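Local coordinates for uncharacterized protein C22E12.03c (Schizosaccharomyces pombe, PDB 4QYT) that converts methylglyoxal to D-lactate in one glutathione-independent step and helps protect fission yeast against reactive oxygen species, at residues 16-27 with 164-175; 5-13 with 32-40. All coordinates share one frame; numbering follows the deposited sequence.

Interaction 1: residues 16-27 with 164-175; sequences DEIEFSAPWGIF and PGTAMLFGLKLL
Two helices of the DJ-1/PfpI fold, lying on the same side of its central sheet, pack at a shallow crossing of -37° with their axes 8.0 Å apart. At the active-site end, Glu19, a probable catalytic residue, reaches across the Pro164 ring at an angle with its extended chain, OE2 standing 3.2 Å from Pro164 CD, while Ile18 CG2 meets Pro164 CB. Small residues bring the backbones together farther on: Ala22 CB rests 3.7 Å from Ala167 CB, and Pro23 CA approaches Gly171 CA to 4.3 Å, where a beta carbon on Gly171 would collide with Ile26. Ile26 is the knob in a hole made by Met168, Gly171, Leu172 and Leu175; with CG1 anti to its carbonyl carbon (chi1 -71°), CD1 comes to 3.6 Å from Met168 O. Phe27 meets Leu174 CB with its ring edge, CZ at 3.9 Å, and runs CE1 past Leu175 CD1. A serine in its place would probably open a gap beside Leu174 and Leu175. Phe20, Trp24 and Phe27 reach strands 7-12 and 34-39, Leu172 and Leu175 pack on helix 181-190, and Asp16 forms a salt bridge with Arg29 of the second subunit.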
loop_
_atom_site.group_PDB
_atom_site.type_symbol
_atom_site.label_atom_id
_atom_site.label_comp_id
_atom_site.label_asym_id
_atom_site.label_seq_id
_atom_site.Cartn_x
_atom_site.Cartn_y
_atom_site.Cartn_z
ATOM N N ASP A 16 5.741 -6.936 -3.901
ATOM C CA ASP A 16 5.707 -5.891 -2.891
ATOM C C ASP A 16 4.285 -5.457 -2.516
ATOM O O ASP A 16 3.479 -5.130 -3.386
ATOM C CB ASP A 16 6.491 -4.678 -3.396
ATOM C CG ASP A 16 6.564 -3.616 -2.360
ATOM O OD1 ASP A 16 7.323 -3.831 -1.392
ATOM O OD2 ASP A 16 5.875 -2.587 -2.506
ATOM N N GLU A 17 4.045 -5.390 -1.219
ATOM C CA GLU A 17 2.718 -5.026 -0.707
ATOM C C GLU A 17 2.312 -3.605 -1.084
ATOM O O GLU A 17 1.132 -3.347 -1.402
ATOM C CB GLU A 17 2.676 -5.152 0.808
ATOM C CG GLU A 17 2.824 -6.557 1.383
ATOM C CD GLU A 17 4.233 -7.067 1.614
ATOM O OE1 GLU A 17 5.206 -6.534 0.992
ATOM O OE2 GLU A 17 4.371 -8.019 2.395
ATOM N N ILE A 18 3.241 -2.661 -0.998
ATOM C CA ILE A 18 2.923 -1.263 -1.260
ATOM C C ILE A 18 2.575 -1.067 -2.736
ATOM O O ILE A 18 1.584 -0.379 -3.076
ATOM C CB ILE A 18 4.071 -0.347 -0.796
ATOM C CG1 ILE A 18 4.196 -0.414 0.721
ATOM C CG2 ILE A 18 3.856 1.065 -1.294
ATOM C CD1 ILE A 18 5.521 0.144 1.259
ATOM N N GLU A 19 3.391 -1.651 -3.596
ATOM C CA GLU A 19 3.192 -1.504 -5.043
ATOM C C GLU A 19 1.952 -2.235 -5.537
ATOM O O GLU A 19 1.363 -1.806 -6.519
ATOM C CB GLU A 19 4.427 -1.960 -5.762
ATOM C CG GLU A 19 5.597 -1.039 -5.473
ATOM C CD GLU A 19 6.917 -1.618 -5.771
ATOM O OE1 GLU A 19 7.047 -2.694 -6.327
ATOM O OE2 GLU A 19 7.897 -0.934 -5.332
ATOM N N PHE A 20 1.568 -3.320 -4.870
ATOM C CA PHE A 20 0.284 -3.968 -5.137
ATOM C C PHE A 20 -0.882 -3.072 -4.688
ATOM O O PHE A 20 -1.814 -2.824 -5.438
ATOM C CB PHE A 20 0.222 -5.338 -4.434
ATOM C CG PHE A 20 -1.081 -6.083 -4.664
ATOM C CD1 PHE A 20 -2.246 -5.717 -3.967
ATOM C CD2 PHE A 20 -1.176 -7.074 -5.632
ATOM C CE1 PHE A 20 -3.457 -6.359 -4.202
ATOM C CE2 PHE A 20 -2.368 -7.703 -5.879
ATOM C CZ PHE A 20 -3.506 -7.321 -5.182
ATOM N N SER A 21 -0.835 -2.599 -3.434
ATOM C CA SER A 21 -2.019 -1.955 -2.851
ATOM C C SER A 21 -2.396 -0.626 -3.489
ATOM O O SER A 21 -3.564 -0.257 -3.482
ATOM C CB SER A 21 -1.819 -1.785 -1.340
ATOM O OG SER A 21 -1.612 -3.036 -0.693
ATOM N N ALA A 22 -1.416 0.153 -3.945
ATOM C CA ALA A 22 -1.749 1.465 -4.479
ATOM C C ALA A 22 -2.627 1.383 -5.744
ATOM O O ALA A 22 -3.745 1.924 -5.735
ATOM C CB ALA A 22 -0.486 2.296 -4.689
ATOM N N PRO A 23 -2.180 0.724 -6.831
ATOM C CA PRO A 23 -3.075 0.596 -7.982
ATOM C C PRO A 23 -4.365 -0.109 -7.610
ATOM O O PRO A 23 -5.424 0.230 -8.140
ATOM C CB PRO A 23 -2.224 -0.146 -9.018
ATOM C CG PRO A 23 -1.129 -0.834 -8.231
ATOM C CD PRO A 23 -0.863 0.116 -7.098
ATOM N N TRP A 24 -4.300 -1.133 -6.765
ATOM C CA TRP A 24 -5.520 -1.849 -6.349
ATOM C C TRP A 24 -6.550 -0.875 -5.779
ATOM O O TRP A 24 -7.705 -0.809 -6.208
ATOM C CB TRP A 24 -5.178 -2.908 -5.294
ATOM C CG TRP A 24 -6.360 -3.695 -4.848
ATOM C CD1 TRP A 24 -7.133 -3.406 -3.767
ATOM C CD2 TRP A 24 -6.962 -4.803 -5.493
ATOM N NE1 TRP A 24 -8.174 -4.266 -3.695
ATOM C CE2 TRP A 24 -8.091 -5.155 -4.724
ATOM C CE3 TRP A 24 -6.653 -5.562 -6.627
ATOM C CZ2 TRP A 24 -8.908 -6.234 -5.051
ATOM C CZ3 TRP A 24 -7.494 -6.622 -6.947
ATOM C CH2 TRP A 24 -8.581 -6.938 -6.152
ATOM N N GLY A 25 -6.122 -0.092 -4.794
ATOM C CA GLY A 25 -7.027 0.802 -4.114
ATOM C C GLY A 25 -7.515 1.941 -4.986
ATOM O O GLY A 25 -8.643 2.420 -4.815
ATOM N N ILE A 26 -6.670 2.386 -5.893
ATOM C CA ILE A 26 -7.047 3.489 -6.812
ATOM C C ILE A 26 -8.111 3.023 -7.793
ATOM O O ILE A 26 -9.125 3.700 -7.981
ATOM C CB ILE A 26 -5.786 4.062 -7.474
ATOM C CG1 ILE A 26 -4.961 4.833 -6.432
ATOM C CG2 ILE A 26 -6.126 4.974 -8.657
ATOM C CD1 ILE A 26 -3.540 5.135 -6.861
ATOM N N PHE A 27 -7.908 1.863 -8.426
ATOM C CA PHE A 27 -8.924 1.363 -9.360
ATOM C C PHE A 27 -10.209 0.975 -8.654
ATOM O O PHE A 27 -11.296 1.229 -9.204
ATOM C CB PHE A 27 -8.362 0.238 -10.230
ATOM C CG PHE A 27 -7.516 0.727 -11.355
ATOM C CD1 PHE A 27 -8.127 1.304 -12.457
ATOM C CD2 PHE A 27 -6.151 0.686 -11.340
ATOM C CE1 PHE A 27 -7.385 1.835 -13.492
ATOM C CE2 PHE A 27 -5.411 1.212 -12.394
ATOM C CZ PHE A 27 -6.048 1.835 -13.471
ATOM N N PRO A 164 8.321 1.950 -4.069
ATOM C CA PRO A 164 7.152 2.041 -3.203
ATOM C C PRO A 164 6.686 3.449 -3.017
ATOM O O PRO A 164 5.496 3.700 -2.989
ATOM C CB PRO A 164 7.626 1.398 -1.891
ATOM C CG PRO A 164 8.874 0.730 -2.198
ATOM C CD PRO A 164 9.431 1.188 -3.476
ATOM N N GLY A 165 7.613 4.396 -2.930
ATOM C CA GLY A 165 7.232 5.799 -2.770
ATOM C C GLY A 165 6.491 6.402 -3.935
ATOM O O GLY A 165 5.840 7.416 -3.759
ATOM N N THR A 166 6.596 5.789 -5.114
ATOM C CA THR A 166 5.928 6.316 -6.307
ATOM C C THR A 166 4.721 5.467 -6.705
ATOM O O THR A 166 4.119 5.754 -7.747
ATOM C CB THR A 166 6.886 6.430 -7.488
ATOM O OG1 THR A 166 7.303 5.133 -7.905
ATOM C CG2 THR A 166 8.070 7.251 -7.138
ATOM N N ALA A 167 4.309 4.517 -5.862
ATOM C CA ALA A 167 3.215 3.626 -6.240
ATOM C C ALA A 167 1.891 4.356 -6.411
ATOM O O ALA A 167 1.105 4.011 -7.301
ATOM C CB ALA A 167 3.116 2.501 -5.262
ATOM N N MET A 168 1.629 5.356 -5.576
ATOM C CA MET A 168 0.417 6.134 -5.743
ATOM C C MET A 168 0.425 6.949 -7.043
ATOM O O MET A 168 -0.537 6.943 -7.806
ATOM C CB MET A 168 0.164 7.052 -4.539
ATOM C CG MET A 168 -0.173 6.299 -3.247
ATOM S SD MET A 168 -1.725 5.389 -3.299
ATOM C CE MET A 168 -2.854 6.762 -3.256
ATOM N N LEU A 169 1.542 7.619 -7.319
ATOM C CA LEU A 169 1.676 8.339 -8.593
ATOM C C LEU A 169 1.541 7.424 -9.795
ATOM O O LEU A 169 0.930 7.792 -10.822
ATOM C CB LEU A 169 3.008 9.070 -8.647
ATOM C CG LEU A 169 3.130 10.275 -7.714
ATOM C CD1 LEU A 169 4.578 10.666 -7.617
ATOM C CD2 LEU A 169 2.268 11.442 -8.181
ATOM N N PHE A 170 2.067 6.213 -9.689
ATOM C CA PHE A 170 1.959 5.193 -10.718
ATOM C C PHE A 170 0.514 4.769 -10.946
ATOM O O PHE A 170 0.036 4.747 -12.094
ATOM C CB PHE A 170 2.811 4.014 -10.252
ATOM C CG PHE A 170 2.635 2.739 -11.036
ATOM C CD1 PHE A 170 3.089 2.644 -12.340
ATOM C CD2 PHE A 170 2.093 1.607 -10.467
ATOM C CE1 PHE A 170 3.015 1.455 -13.036
ATOM C CE2 PHE A 170 2.032 0.395 -11.136
ATOM C CZ PHE A 170 2.506 0.323 -12.429
ATOM N N GLY A 171 -0.193 4.428 -9.875
ATOM C CA GLY A 171 -1.609 4.057 -10.025
ATOM C C GLY A 171 -2.429 5.160 -10.642
ATOM O O GLY A 171 -3.299 4.920 -11.481
ATOM N N LEU A 172 -2.142 6.390 -10.204
ATOM C CA LEU A 172 -2.853 7.533 -10.741
ATOM C C LEU A 172 -2.563 7.716 -12.236
ATOM O O LEU A 172 -3.500 8.060 -13.006
ATOM C CB LEU A 172 -2.518 8.806 -9.967
ATOM C CG LEU A 172 -3.209 8.950 -8.636
ATOM C CD1 LEU A 172 -2.528 10.046 -7.812
ATOM C CD2 LEU A 172 -4.697 9.209 -8.793
ATOM N N LYS A 173 -1.309 7.560 -12.641
ATOM C CA LYS A 173 -0.967 7.720 -14.058
ATOM C C LYS A 173 -1.763 6.722 -14.910
ATOM O O LYS A 173 -2.304 7.071 -15.964
ATOM C CB LYS A 173 0.542 7.577 -14.275
ATOM C CG LYS A 173 1.010 8.044 -15.647
ATOM C CD LYS A 173 0.949 9.561 -15.823
ATOM C CE LYS A 173 1.616 9.983 -17.115
ATOM N NZ LYS A 173 1.664 11.458 -17.261
ATOM N N LEU A 174 -1.855 5.474 -14.442
ATOM C CA LEU A 174 -2.666 4.471 -15.130
ATOM C C LEU A 174 -4.118 4.896 -15.214
ATOM O O LEU A 174 -4.732 4.888 -16.277
ATOM C CB LEU A 174 -2.510 3.122 -14.442
ATOM C CG LEU A 174 -1.159 2.434 -14.674
ATOM C CD1 LEU A 174 -0.927 1.443 -13.544
ATOM C CD2 LEU A 174 -1.136 1.752 -16.028
ATOM N N LEU A 175 -4.688 5.292 -14.086
ATOM C CA LEU A 175 -6.060 5.715 -14.052
ATOM C C LEU A 175 -6.346 6.888 -14.998
ATOM O O LEU A 175 -7.374 6.924 -15.675
ATOM C CB LEU A 175 -6.449 6.138 -12.615
ATOM C CG LEU A 175 -7.905 6.582 -12.468
ATOM C CD1 LEU A 175 -8.890 5.472 -12.792
ATOM C CD2 LEU A 175 -8.144 7.154 -11.089
#

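Interaction 2: residues 5-13 with 32-40. With EDO (1,2-ethanediol), chain E.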
loop_
_atom_site.group_PDB
_atom_site.type_symbol
_atom_site.label_atom_id
_atom_site.label_comp_id
_atom_site.label_asym_id
_atom_site.label_seq_id
_atom_site.Cartn_x
_atom_site.Cartn_y
_atom_site.Cartn_z
ATOM N N VAL A 5 -13.863 -0.961 -18.762
ATOM C CA VAL A 5 -12.383 -1.180 -18.591
ATOM C C VAL A 5 -12.208 -2.225 -17.526
ATOM O O VAL A 5 -12.877 -2.157 -16.493
ATOM C CB VAL A 5 -11.661 0.125 -18.183
ATOM C CG1 VAL A 5 -10.208 -0.123 -17.822
ATOM C CG2 VAL A 5 -11.751 1.128 -19.320
ATOM N N LYS A 6 -11.153 -3.005 -17.676
ATOM C CA LYS A 6 -11.010 -4.202 -16.887
ATOM C C LYS A 6 -9.526 -4.415 -16.616
ATOM O O LYS A 6 -8.742 -4.628 -17.558
ATOM C CB LYS A 6 -11.586 -5.351 -17.705
ATOM C CG LYS A 6 -13.090 -5.252 -17.893
ATOM C CD LYS A 6 -13.609 -6.320 -18.831
ATOM C CE LYS A 6 -13.060 -6.156 -20.246
ATOM N NZ LYS A 6 -14.074 -6.169 -21.354
ATOM N N VAL A 7 -9.125 -4.397 -15.349
ATOM C CA VAL A 7 -7.710 -4.393 -14.997
ATOM C C VAL A 7 -7.293 -5.735 -14.407
ATOM O O VAL A 7 -7.997 -6.311 -13.574
ATOM C CB VAL A 7 -7.438 -3.252 -13.988
ATOM C CG1 VAL A 7 -5.967 -3.175 -13.616
ATOM C CG2 VAL A 7 -7.934 -1.920 -14.537
ATOM N N CYS A 8 -6.095 -6.167 -14.808
ATOM C CA CYS A 8 -5.397 -7.281 -14.173
ATOM C C CYS A 8 -4.179 -6.756 -13.428
ATOM O O CYS A 8 -3.287 -6.154 -14.049
ATOM C CB CYS A 8 -4.909 -8.267 -15.230
ATOM S SG CYS A 8 -3.804 -9.524 -14.577
ATOM N N LEU A 9 -4.144 -7.003 -12.124
ATOM C CA LEU A 9 -2.955 -6.736 -11.318
ATOM C C LEU A 9 -2.288 -8.095 -11.072
ATOM O O LEU A 9 -2.776 -8.926 -10.324
ATOM C CB LEU A 9 -3.400 -6.047 -10.032
ATOM C CG LEU A 9 -2.348 -5.612 -9.062
ATOM C CD1 LEU A 9 -1.127 -5.012 -9.595
ATOM C CD2 LEU A 9 -2.940 -4.781 -7.956
ATOM N N PHE A 10 -1.178 -8.320 -11.793
ATOM C CA PHE A 10 -0.434 -9.558 -11.570
ATOM C C PHE A 10 0.184 -9.542 -10.188
ATOM O O PHE A 10 0.591 -8.507 -9.661
ATOM C CB PHE A 10 0.661 -9.717 -12.628
ATOM C CG PHE A 10 0.172 -10.156 -13.976
ATOM C CD1 PHE A 10 -0.351 -11.428 -14.156
ATOM C CD2 PHE A 10 0.282 -9.350 -15.104
ATOM C CE1 PHE A 10 -0.742 -11.872 -15.413
ATOM C CE2 PHE A 10 -0.090 -9.810 -16.354
ATOM C CZ PHE A 10 -0.599 -11.068 -16.517
ATOM N N VAL A 11 0.375 -10.743 -9.642
ATOM C CA VAL A 11 0.940 -10.906 -8.313
ATOM C C VAL A 11 1.628 -12.262 -8.262
ATOM O O VAL A 11 1.156 -13.227 -8.861
ATOM C CB VAL A 11 -0.118 -10.722 -7.203
ATOM C CG1 VAL A 11 -1.156 -11.845 -7.214
ATOM C CG2 VAL A 11 0.478 -10.542 -5.818
ATOM N N ALA A 12 2.734 -12.337 -7.534
ATOM C CA ALA A 12 3.481 -13.569 -7.366
ATOM C C ALA A 12 3.932 -13.630 -5.910
ATOM O O ALA A 12 3.948 -12.620 -5.205
ATOM C CB ALA A 12 4.685 -13.551 -8.303
ATOM N N ASP A 13 4.403 -14.794 -5.471
ATOM C CA ASP A 13 5.136 -14.806 -4.212
ATOM C C ASP A 13 6.297 -13.829 -4.323
ATOM O O ASP A 13 7.024 -13.816 -5.314
ATOM C CB ASP A 13 5.571 -16.243 -3.892
ATOM C CG ASP A 13 4.391 -17.136 -3.699
ATOM O OD1 ASP A 13 3.586 -16.890 -2.805
ATOM O OD2 ASP A 13 4.167 -18.025 -4.554
ATOM N N ILE A 32 -13.618 0.743 -11.224
ATOM C CA ILE A 32 -13.153 0.034 -12.397
ATOM C C ILE A 32 -12.828 -1.383 -12.009
ATOM O O ILE A 32 -12.006 -1.589 -11.098
ATOM C CB ILE A 32 -11.948 0.747 -13.014
ATOM C CG1 ILE A 32 -12.375 2.104 -13.591
ATOM C CG2 ILE A 32 -11.263 -0.121 -14.049
ATOM C CD1 ILE A 32 -11.255 2.988 -14.091
ATOM N N PRO A 33 -13.468 -2.388 -12.623
ATOM C CA PRO A 33 -13.179 -3.776 -12.257
ATOM C C PRO A 33 -11.700 -4.119 -12.291
ATOM O O PRO A 33 -11.021 -3.775 -13.264
ATOM C CB PRO A 33 -13.969 -4.585 -13.283
ATOM C CG PRO A 33 -15.071 -3.687 -13.691
ATOM C CD PRO A 33 -14.510 -2.310 -13.672
ATOM N N ILE A 34 -11.248 -4.837 -11.266
ATOM C CA ILE A 34 -9.852 -5.235 -11.146
ATOM C C ILE A 34 -9.782 -6.591 -10.478
ATOM O O ILE A 34 -10.446 -6.808 -9.457
ATOM C CB ILE A 34 -9.004 -4.160 -10.416
ATOM C CG1 ILE A 34 -7.531 -4.532 -10.398
ATOM C CG2 ILE A 34 -9.526 -3.841 -9.016
ATOM C CD1 ILE A 34 -6.628 -3.371 -10.040
ATOM N N ASP A 35 -8.970 -7.476 -11.068
ATOM C CA ASP A 35 -8.676 -8.784 -10.497
ATOM C C ASP A 35 -7.189 -8.853 -10.179
ATOM O O ASP A 35 -6.387 -8.385 -10.976
ATOM C CB ASP A 35 -8.944 -9.933 -11.493
ATOM C CG ASP A 35 -10.396 -10.181 -11.833
ATOM O OD1 ASP A 35 -11.270 -9.891 -10.993
ATOM O OD2 ASP A 35 -10.633 -10.713 -12.928
ATOM N N SER A 36 -6.842 -9.547 -9.101
ATOM C CA SER A 36 -5.466 -9.971 -8.896
ATOM C C SER A 36 -5.308 -11.352 -9.487
ATOM O O SER A 36 -6.151 -12.235 -9.297
ATOM C CB SER A 36 -5.090 -9.948 -7.417
ATOM O OG SER A 36 -5.991 -10.743 -6.660
ATOM N N VAL A 37 -4.230 -11.512 -10.255
ATOM C CA VAL A 37 -3.963 -12.743 -11.009
ATOM C C VAL A 37 -2.595 -13.261 -10.621
ATOM O O VAL A 37 -1.565 -12.630 -10.910
ATOM C CB VAL A 37 -4.086 -12.504 -12.527
ATOM C CG1 VAL A 37 -3.746 -13.768 -13.280
ATOM C CG2 VAL A 37 -5.487 -11.997 -12.910
ATOM N N TYR A 38 -2.599 -14.404 -9.923
ATOM C CA TYR A 38 -1.414 -14.982 -9.308
ATOM C C TYR A 38 -0.674 -15.878 -10.288
ATOM O O TYR A 38 -1.272 -16.754 -10.940
ATOM C CB TYR A 38 -1.860 -15.782 -8.083
ATOM C CG TYR A 38 -0.817 -16.667 -7.442
ATOM C CD1 TYR A 38 0.335 -16.125 -6.860
ATOM C CD2 TYR A 38 -1.018 -18.025 -7.321
ATOM C CE1 TYR A 38 1.249 -16.927 -6.163
ATOM C CE2 TYR A 38 -0.101 -18.819 -6.658
ATOM C CZ TYR A 38 1.017 -18.275 -6.043
ATOM O OH TYR A 38 1.894 -19.135 -5.423
ATOM N N VAL A 39 0.645 -15.720 -10.286
ATOM C CA VAL A 39 1.557 -16.571 -10.991
ATOM C C VAL A 39 2.430 -17.238 -9.930
ATOM O O VAL A 39 3.287 -16.616 -9.316
ATOM C CB VAL A 39 2.432 -15.755 -11.949
ATOM C CG1 VAL A 39 3.483 -16.620 -12.643
ATOM C CG2 VAL A 39 1.570 -15.019 -12.953
ATOM N N GLY A 40 2.234 -18.542 -9.734
ATOM C CA GLY A 40 2.993 -19.251 -8.719
ATOM C C GLY A 40 2.531 -20.673 -8.512
ATOM O O GLY A 40 1.624 -21.136 -9.205
HETATM C C1 EDO E . -8.035 -10.400 -3.227
HETATM O O1 EDO E . -7.516 -10.688 -1.974
HETATM C C2 EDO E . -7.346 -9.353 -4.129
HETATM O O2 EDO E . -6.053 -9.740 -4.296
HETATM O O HOH W 1 5.081 -16.985 -7.327
#
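A tyrosine-aspartate bond and a bridging water finish off this parallel strand pair. Tyr38 OH donates to Asp13 OD2 at 2.7 Å, meeting the syn side of a carboxylate whose plane stands 82° from the ring. CG of Tyr38 lies anti to the backbone N (chi1 169°), which carries the ring alongside the backbone of Val11 and Ala12, with CD1 near Val11 O. The water accepts from Asp13 N and donates to both Asp13 OD2 and Val39 O, the last at 2.7 Å, bridging where the backbone ladder has stopped.

That ladder begins with Val7 N to Pro33 O and continues by turns through Val7, Leu9 and Val11 on one strand and Asp35, Val37 and Val39 on the other. Five of its bonds are fairly straight; Val11 N to Val37 O bends to 142°, its donor lying above the carbonyl plane. On the face carrying Cys8, Phe10 and Val37, Cys8 SG sits over the centre of the Phe10 ring and 3.4 Å from Val37 CG2. The other face pairs Val7 CG1 with Ile34 CD1 at 3.6 Å. Ser36 OG, on that same face, is hydrogen-bonded at 2.6 Å to O2 of a 1,2-ethanediol, probably from the crystallisation liquor, and to Asn58 N; the diol is also hydrogen-bonded to Glu54 N of the second subunit.

Asp13 OD2 is gripped by a hydroxyl and a water, and OD1 by the backbone N of Lys48, while Tyr38 OH also bonds to Asn42 N. These donors would probably favour a charged carboxylate, and the network probably helps hold the ring in place just past the last ladder bond.

How the interactions relate
From the N terminus the chain runs up strand 7-12, comes back through helix 17-29 and runs out again along strand 34-39, so interaction 2 closes a short loop as the strand pairing of a parallel beta-alpha-beta unit. Interaction 1 starts on the crossover helix of that unit and closes a far longer loop, 136 residues between its segments, when helix 167-178 packs beside it. The segments alternate along the chain, so the two loops cross rather than nest. They also touch: Phe27 O probably accepts a hydrogen bond from Ile32 N, and Leu175 packs against Ile32. Together they tie the first two strands, the helix joining them and a late helix into one layered block.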